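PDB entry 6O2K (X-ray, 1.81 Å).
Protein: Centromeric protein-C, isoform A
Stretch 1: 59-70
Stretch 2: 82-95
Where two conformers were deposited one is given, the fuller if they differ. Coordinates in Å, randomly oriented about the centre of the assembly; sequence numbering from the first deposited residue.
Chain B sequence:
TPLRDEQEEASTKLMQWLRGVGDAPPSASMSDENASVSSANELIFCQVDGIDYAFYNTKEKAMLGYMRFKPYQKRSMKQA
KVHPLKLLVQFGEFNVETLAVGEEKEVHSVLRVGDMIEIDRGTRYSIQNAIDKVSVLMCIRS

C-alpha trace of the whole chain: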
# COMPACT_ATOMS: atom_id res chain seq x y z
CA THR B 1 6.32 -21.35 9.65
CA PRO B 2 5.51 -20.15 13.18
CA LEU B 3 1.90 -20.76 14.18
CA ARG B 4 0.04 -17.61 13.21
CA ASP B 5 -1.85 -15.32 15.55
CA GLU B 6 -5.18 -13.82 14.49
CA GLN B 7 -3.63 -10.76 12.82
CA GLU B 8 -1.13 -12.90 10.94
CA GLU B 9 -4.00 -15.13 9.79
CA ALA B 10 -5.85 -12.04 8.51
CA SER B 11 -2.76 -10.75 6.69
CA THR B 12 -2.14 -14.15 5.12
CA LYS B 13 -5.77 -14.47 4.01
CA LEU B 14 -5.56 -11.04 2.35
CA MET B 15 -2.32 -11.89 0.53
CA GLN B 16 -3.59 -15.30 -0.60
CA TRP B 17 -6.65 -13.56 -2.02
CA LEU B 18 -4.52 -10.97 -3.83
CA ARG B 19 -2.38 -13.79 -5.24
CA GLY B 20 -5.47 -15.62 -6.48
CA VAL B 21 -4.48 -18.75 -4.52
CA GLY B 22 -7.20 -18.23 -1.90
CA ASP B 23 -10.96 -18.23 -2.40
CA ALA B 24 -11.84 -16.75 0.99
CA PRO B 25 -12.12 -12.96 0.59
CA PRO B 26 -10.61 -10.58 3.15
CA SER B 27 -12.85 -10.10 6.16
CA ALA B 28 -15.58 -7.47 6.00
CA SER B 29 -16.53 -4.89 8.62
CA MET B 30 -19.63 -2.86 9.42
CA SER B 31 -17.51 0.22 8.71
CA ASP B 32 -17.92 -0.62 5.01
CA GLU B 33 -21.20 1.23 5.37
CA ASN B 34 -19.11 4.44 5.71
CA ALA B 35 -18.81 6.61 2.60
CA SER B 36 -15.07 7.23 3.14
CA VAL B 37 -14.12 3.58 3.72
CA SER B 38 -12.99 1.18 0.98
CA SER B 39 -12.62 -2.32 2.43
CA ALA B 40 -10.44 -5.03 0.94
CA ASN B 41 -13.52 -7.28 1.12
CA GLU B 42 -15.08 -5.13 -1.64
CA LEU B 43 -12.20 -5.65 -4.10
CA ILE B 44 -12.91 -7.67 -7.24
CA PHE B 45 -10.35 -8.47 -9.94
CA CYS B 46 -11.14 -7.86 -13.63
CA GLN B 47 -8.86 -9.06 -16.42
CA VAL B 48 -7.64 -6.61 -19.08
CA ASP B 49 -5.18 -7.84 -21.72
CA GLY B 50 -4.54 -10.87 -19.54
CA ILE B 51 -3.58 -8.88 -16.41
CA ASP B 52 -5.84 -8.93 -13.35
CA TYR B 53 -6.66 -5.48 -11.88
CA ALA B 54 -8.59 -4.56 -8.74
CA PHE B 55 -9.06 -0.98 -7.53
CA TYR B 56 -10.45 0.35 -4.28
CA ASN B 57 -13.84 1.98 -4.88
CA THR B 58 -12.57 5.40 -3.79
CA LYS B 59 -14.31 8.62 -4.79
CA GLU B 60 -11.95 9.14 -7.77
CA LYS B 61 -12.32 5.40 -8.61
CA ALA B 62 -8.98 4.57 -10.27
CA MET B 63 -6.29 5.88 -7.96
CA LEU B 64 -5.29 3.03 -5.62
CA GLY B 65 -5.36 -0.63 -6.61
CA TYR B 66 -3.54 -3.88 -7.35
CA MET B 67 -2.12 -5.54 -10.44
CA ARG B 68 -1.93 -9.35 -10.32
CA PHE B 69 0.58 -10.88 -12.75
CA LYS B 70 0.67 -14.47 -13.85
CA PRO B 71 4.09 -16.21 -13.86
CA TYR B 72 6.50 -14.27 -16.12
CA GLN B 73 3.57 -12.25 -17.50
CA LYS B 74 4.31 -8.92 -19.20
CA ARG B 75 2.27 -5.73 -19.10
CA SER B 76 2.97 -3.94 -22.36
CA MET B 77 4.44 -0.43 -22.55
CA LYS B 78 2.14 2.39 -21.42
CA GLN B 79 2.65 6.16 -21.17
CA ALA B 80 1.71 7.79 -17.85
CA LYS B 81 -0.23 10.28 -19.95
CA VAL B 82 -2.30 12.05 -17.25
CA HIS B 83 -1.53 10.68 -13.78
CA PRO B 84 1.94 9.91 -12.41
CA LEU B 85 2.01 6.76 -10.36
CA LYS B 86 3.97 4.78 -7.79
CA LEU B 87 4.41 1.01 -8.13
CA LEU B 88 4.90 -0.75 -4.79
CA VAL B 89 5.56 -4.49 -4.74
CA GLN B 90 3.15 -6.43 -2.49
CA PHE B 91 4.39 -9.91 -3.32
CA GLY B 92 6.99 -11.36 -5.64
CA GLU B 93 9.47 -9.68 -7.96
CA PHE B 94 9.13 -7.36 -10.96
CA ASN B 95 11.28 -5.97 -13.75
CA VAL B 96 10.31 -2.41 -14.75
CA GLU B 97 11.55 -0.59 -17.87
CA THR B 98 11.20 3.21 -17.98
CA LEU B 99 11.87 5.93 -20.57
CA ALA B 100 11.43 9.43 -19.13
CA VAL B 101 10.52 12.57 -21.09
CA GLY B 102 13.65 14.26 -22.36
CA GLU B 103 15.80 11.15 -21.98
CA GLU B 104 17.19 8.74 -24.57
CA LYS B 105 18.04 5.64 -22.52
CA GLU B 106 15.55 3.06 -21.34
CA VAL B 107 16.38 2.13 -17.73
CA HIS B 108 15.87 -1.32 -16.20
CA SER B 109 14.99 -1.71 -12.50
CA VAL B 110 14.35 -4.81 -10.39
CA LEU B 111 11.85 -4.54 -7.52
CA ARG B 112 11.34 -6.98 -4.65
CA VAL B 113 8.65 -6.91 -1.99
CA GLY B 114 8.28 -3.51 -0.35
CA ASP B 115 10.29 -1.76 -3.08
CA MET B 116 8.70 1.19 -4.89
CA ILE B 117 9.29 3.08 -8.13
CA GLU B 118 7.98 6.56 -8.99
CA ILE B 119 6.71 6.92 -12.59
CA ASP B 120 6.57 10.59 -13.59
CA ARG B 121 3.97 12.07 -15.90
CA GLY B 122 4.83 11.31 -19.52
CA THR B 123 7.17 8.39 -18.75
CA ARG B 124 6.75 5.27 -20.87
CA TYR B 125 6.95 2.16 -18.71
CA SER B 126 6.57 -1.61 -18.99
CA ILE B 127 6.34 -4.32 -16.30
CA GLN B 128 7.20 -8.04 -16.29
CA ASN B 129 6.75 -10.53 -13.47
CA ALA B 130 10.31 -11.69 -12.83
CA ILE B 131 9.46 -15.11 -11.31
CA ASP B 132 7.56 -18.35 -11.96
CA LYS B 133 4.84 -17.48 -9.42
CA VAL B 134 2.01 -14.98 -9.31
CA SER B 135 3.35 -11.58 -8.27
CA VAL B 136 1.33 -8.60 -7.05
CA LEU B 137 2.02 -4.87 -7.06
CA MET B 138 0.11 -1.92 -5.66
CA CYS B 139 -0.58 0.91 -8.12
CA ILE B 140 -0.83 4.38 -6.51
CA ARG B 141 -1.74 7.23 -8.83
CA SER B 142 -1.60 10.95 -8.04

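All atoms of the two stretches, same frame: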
# COMPACT_ATOMS: atom_id res chain seq x y z
N LYS B 59 -13.47 7.62 -4.13
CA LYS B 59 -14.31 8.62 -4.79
C LYS B 59 -13.82 8.92 -6.21
O LYS B 59 -14.64 9.13 -7.11
CB LYS B 59 -14.36 9.90 -3.95
CG LYS B 59 -15.09 9.71 -2.63
CD LYS B 59 -15.64 11.03 -2.07
CE LYS B 59 -15.81 12.09 -3.16
NZ LYS B 59 -17.03 12.93 -2.95
N GLU B 60 -12.49 8.92 -6.43
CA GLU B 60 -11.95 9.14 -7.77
C GLU B 60 -11.82 7.86 -8.60
O GLU B 60 -11.50 7.94 -9.79
CB GLU B 60 -10.58 9.85 -7.69
CG GLU B 60 -10.24 10.66 -8.94
CD GLU B 60 -9.06 11.61 -8.77
OE1 GLU B 60 -8.82 12.44 -9.68
OE2 GLU B 60 -8.37 11.54 -7.73
N LYS B 61 -12.01 6.69 -7.98
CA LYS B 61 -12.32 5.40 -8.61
C LYS B 61 -11.20 4.64 -9.33
O LYS B 61 -11.41 3.50 -9.75
CB LYS B 61 -13.36 5.57 -9.73
CG LYS B 61 -14.69 6.19 -9.27
CD LYS B 61 -15.69 5.18 -8.72
CE LYS B 61 -16.39 5.73 -7.47
NZ LYS B 61 -16.34 7.23 -7.39
N ALA B 62 -10.02 5.22 -9.49
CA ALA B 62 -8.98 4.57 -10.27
C ALA B 62 -7.64 5.11 -9.80
O ALA B 62 -6.74 5.42 -10.59
CB ALA B 62 -9.08 4.65 -11.80
N MET B 63 -7.47 5.23 -8.48
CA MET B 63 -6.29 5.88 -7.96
C MET B 63 -5.49 5.02 -7.00
O MET B 63 -4.33 5.36 -6.73
CB MET B 63 -6.66 7.20 -7.25
CG MET B 63 -7.33 8.23 -8.17
SD MET B 63 -6.30 8.82 -9.55
CE MET B 63 -5.19 9.88 -8.69
N LEU B 64 -6.05 3.92 -6.49
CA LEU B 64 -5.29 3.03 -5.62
C LEU B 64 -5.79 1.61 -5.85
O LEU B 64 -6.98 1.35 -5.67
CB LEU B 64 -5.45 3.44 -4.16
CG LEU B 64 -4.67 2.63 -3.13
CD1 LEU B 64 -3.20 2.88 -3.31
CD2 LEU B 64 -5.11 3.01 -1.72
N GLY B 65 -4.90 0.71 -6.28
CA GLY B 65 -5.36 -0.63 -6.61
C GLY B 65 -4.21 -1.61 -6.69
O GLY B 65 -3.08 -1.31 -6.30
N TYR B 66 -4.51 -2.79 -7.23
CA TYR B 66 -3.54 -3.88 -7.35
C TYR B 66 -3.53 -4.41 -8.77
O TYR B 66 -4.58 -4.51 -9.42
CB TYR B 66 -3.87 -5.04 -6.38
CG TYR B 66 -3.87 -4.62 -4.93
CD1 TYR B 66 -2.70 -4.53 -4.21
CD2 TYR B 66 -5.07 -4.30 -4.29
CE1 TYR B 66 -2.70 -4.11 -2.87
CE2 TYR B 66 -5.10 -3.90 -2.97
CZ TYR B 66 -3.91 -3.81 -2.27
OH TYR B 66 -3.96 -3.39 -0.95
N MET B 67 -2.33 -4.77 -9.23
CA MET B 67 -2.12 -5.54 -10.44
C MET B 67 -1.60 -6.92 -10.05
O MET B 67 -0.60 -7.02 -9.33
CB MET B 67 -1.11 -4.86 -11.37
CG MET B 67 -1.46 -3.44 -11.74
SD MET B 67 -0.26 -2.87 -12.97
CE MET B 67 -0.47 -1.09 -12.87
N ARG B 68 -2.27 -7.96 -10.54
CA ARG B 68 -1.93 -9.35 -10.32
C ARG B 68 -1.39 -9.91 -11.63
O ARG B 68 -2.09 -9.88 -12.67
CB ARG B 68 -3.14 -10.16 -9.85
CG ARG B 68 -2.87 -11.64 -9.65
CD ARG B 68 -4.15 -12.46 -9.74
NE ARG B 68 -4.91 -12.44 -8.50
CZ ARG B 68 -6.22 -12.59 -8.41
NH1 ARG B 68 -6.81 -12.56 -7.23
NH2 ARG B 68 -6.95 -12.77 -9.51
N PHE B 69 -0.14 -10.39 -11.59
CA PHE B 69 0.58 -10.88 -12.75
C PHE B 69 0.74 -12.39 -12.64
O PHE B 69 1.20 -12.90 -11.61
CB PHE B 69 1.98 -10.27 -12.86
CG PHE B 69 2.01 -8.86 -13.39
CD1 PHE B 69 1.50 -7.82 -12.63
CD2 PHE B 69 2.58 -8.58 -14.63
CE1 PHE B 69 1.57 -6.51 -13.09
CE2 PHE B 69 2.64 -7.27 -15.10
CZ PHE B 69 2.12 -6.24 -14.33
N LYS B 70 0.42 -13.07 -13.72
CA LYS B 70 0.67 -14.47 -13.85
C LYS B 70 2.18 -14.71 -13.94
O LYS B 70 2.94 -13.78 -14.17
CB LYS B 70 -0.03 -14.99 -15.10
CG LYS B 70 -1.49 -14.81 -15.01
CD LYS B 70 -1.89 -15.66 -13.87
CE LYS B 70 -3.38 -15.60 -13.75
NZ LYS B 70 -3.73 -16.44 -12.60
N VAL B 82 -1.58 11.07 -18.07
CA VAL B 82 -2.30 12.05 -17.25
C VAL B 82 -1.84 12.00 -15.80
O VAL B 82 -1.49 13.03 -15.21
CB VAL B 82 -3.83 11.85 -17.35
CG1 VAL B 82 -4.56 12.82 -16.40
CG2 VAL B 82 -4.32 12.02 -18.77
N HIS B 83 -1.86 10.80 -15.18
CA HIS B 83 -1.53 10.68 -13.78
C HIS B 83 -0.18 10.02 -13.59
O HIS B 83 0.04 8.91 -14.11
CB HIS B 83 -2.61 9.87 -13.04
CG HIS B 83 -3.93 10.58 -12.98
ND1 HIS B 83 -4.15 11.64 -12.13
CD2 HIS B 83 -5.07 10.39 -13.67
CE1 HIS B 83 -5.39 12.08 -12.30
NE2 HIS B 83 -5.97 11.34 -13.23
N PRO B 84 0.75 10.64 -12.86
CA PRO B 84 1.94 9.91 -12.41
C PRO B 84 1.50 8.79 -11.48
O PRO B 84 0.39 8.79 -10.95
CB PRO B 84 2.76 10.96 -11.65
CG PRO B 84 2.06 12.27 -11.87
CD PRO B 84 0.64 11.97 -12.23
N LEU B 85 2.38 7.83 -11.28
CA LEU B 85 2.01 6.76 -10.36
C LEU B 85 3.22 6.26 -9.59
O LEU B 85 4.36 6.58 -9.91
CB LEU B 85 1.30 5.63 -11.11
CG LEU B 85 1.92 4.92 -12.29
CD1 LEU B 85 2.88 3.94 -11.74
CD2 LEU B 85 0.81 4.17 -13.01
N LYS B 86 2.95 5.51 -8.53
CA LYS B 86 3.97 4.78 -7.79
C LYS B 86 3.61 3.30 -7.85
O LYS B 86 2.44 2.94 -7.65
CB LYS B 86 4.04 5.26 -6.34
CG LYS B 86 4.35 6.74 -6.19
CD LYS B 86 4.51 7.19 -4.76
CE LYS B 86 4.70 8.72 -4.71
NZ LYS B 86 3.51 9.46 -5.20
N LEU B 87 4.59 2.46 -8.14
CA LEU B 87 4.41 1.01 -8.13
C LEU B 87 5.13 0.44 -6.92
O LEU B 87 6.35 0.62 -6.77
CB LEU B 87 4.93 0.40 -9.43
CG LEU B 87 4.34 0.94 -10.74
CD1 LEU B 87 5.07 0.35 -11.94
CD2 LEU B 87 2.85 0.63 -10.84
N LEU B 88 4.39 -0.24 -6.05
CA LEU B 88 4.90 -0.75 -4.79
C LEU B 88 4.63 -2.24 -4.72
O LEU B 88 3.47 -2.67 -4.70
CB LEU B 88 4.25 -0.01 -3.61
CG LEU B 88 4.57 -0.46 -2.19
CD1 LEU B 88 6.05 -0.32 -1.90
CD2 LEU B 88 3.75 0.37 -1.22
N VAL B 89 5.70 -3.04 -4.65
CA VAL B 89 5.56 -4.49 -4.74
C VAL B 89 4.95 -5.04 -3.45
O VAL B 89 5.45 -4.81 -2.35
CB VAL B 89 6.91 -5.15 -5.05
CG1 VAL B 89 6.77 -6.66 -5.06
CG2 VAL B 89 7.41 -4.67 -6.41
N GLN B 90 3.84 -5.77 -3.60
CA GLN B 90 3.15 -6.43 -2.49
C GLN B 90 3.57 -7.87 -2.32
O GLN B 90 3.57 -8.38 -1.19
CB GLN B 90 1.64 -6.39 -2.71
CG GLN B 90 1.08 -4.99 -2.80
CD GLN B 90 1.15 -4.31 -1.45
OE1 GLN B 90 0.53 -4.77 -0.49
NE2 GLN B 90 1.91 -3.23 -1.37
N PHE B 91 3.91 -8.54 -3.42
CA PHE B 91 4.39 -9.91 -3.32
C PHE B 91 5.15 -10.23 -4.60
O PHE B 91 4.73 -9.84 -5.69
CB PHE B 91 3.24 -10.91 -3.13
CG PHE B 91 3.69 -12.33 -2.89
CD1 PHE B 91 3.88 -13.20 -3.95
CD2 PHE B 91 3.95 -12.78 -1.61
CE1 PHE B 91 4.32 -14.50 -3.74
CE2 PHE B 91 4.38 -14.09 -1.38
CZ PHE B 91 4.56 -14.95 -2.44
N GLY B 92 6.27 -10.93 -4.45
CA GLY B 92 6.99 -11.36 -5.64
C GLY B 92 8.09 -10.43 -6.09
O GLY B 92 8.70 -9.74 -5.27
N GLU B 93 8.36 -10.41 -7.39
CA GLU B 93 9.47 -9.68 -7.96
C GLU B 93 9.07 -9.17 -9.35
O GLU B 93 8.39 -9.90 -10.09
CB GLU B 93 10.72 -10.57 -8.06
CG GLU B 93 12.04 -9.86 -8.36
CD GLU B 93 13.21 -10.84 -8.46
OE1 GLU B 93 13.09 -11.97 -7.93
OE2 GLU B 93 14.24 -10.50 -9.08
N PHE B 94 9.50 -7.96 -9.69
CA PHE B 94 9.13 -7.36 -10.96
C PHE B 94 10.35 -6.72 -11.61
O PHE B 94 11.24 -6.21 -10.94
CB PHE B 94 8.04 -6.28 -10.78
CG PHE B 94 6.68 -6.83 -10.48
CD1 PHE B 94 5.85 -7.26 -11.50
CD2 PHE B 94 6.21 -6.91 -9.17
CE1 PHE B 94 4.58 -7.76 -11.23
CE2 PHE B 94 4.95 -7.41 -8.88
CZ PHE B 94 4.13 -7.84 -9.92
N ASN B 95 10.36 -6.75 -12.94
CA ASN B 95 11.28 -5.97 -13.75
C ASN B 95 10.49 -4.83 -14.38
O ASN B 95 9.45 -5.08 -15.01
CB ASN B 95 11.94 -6.83 -14.82
CG ASN B 95 12.87 -7.88 -14.25
OD1 ASN B 95 13.43 -7.71 -13.17
ND2 ASN B 95 13.05 -8.97 -14.99
O HOH W 1 -1.71 -3.71 0.93

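The two stretches bury 311 Å² between them and share no direct hydrogen bond; their CA atoms stay more than 8 Å apart, so side chains, helped by one bridging water, span the gap. Along stretch 2, the first contact is made by His83, whose CA-to-CB bond points toward stretch 1. Met63 leaves its own backbone sideways, but its all-m rotamer brings the thioether over the imidazole: SD of Met63 lies 4.3 Å from the ring centroid of His83, 6° off the normal. The flexible, polarizable methionine suits this face, while the more exposed Glu60 only grazes the ring, its OE1 4.3 Å from CE1 of His83.

Leu87 and Met67 both start sideways and converge at their tips, where CD2 of Leu87 meets CE of Met67 at 4.3 Å, a purely apolar contact between buried residues. At Gln90, where the chain turns a corner, CG packs 3.9 Å from CE1 at the Tyr66 ring edge. A water joins their polar ends, its O 2.9 Å from both OE1 of Gln90, to which it donates, and OH of Tyr66.

Beyond the corner, buried Phe94, with the most surface covered (57 Å²), turns its hydrogen-bearing edge to the pi face of buried Phe69, an arrangement suited to flat aromatic rings. The centroids are 5.0 Å apart, the planes at 75°, and CE1 of Phe94 approaches CD1 of Phe69 to 3.4 Å.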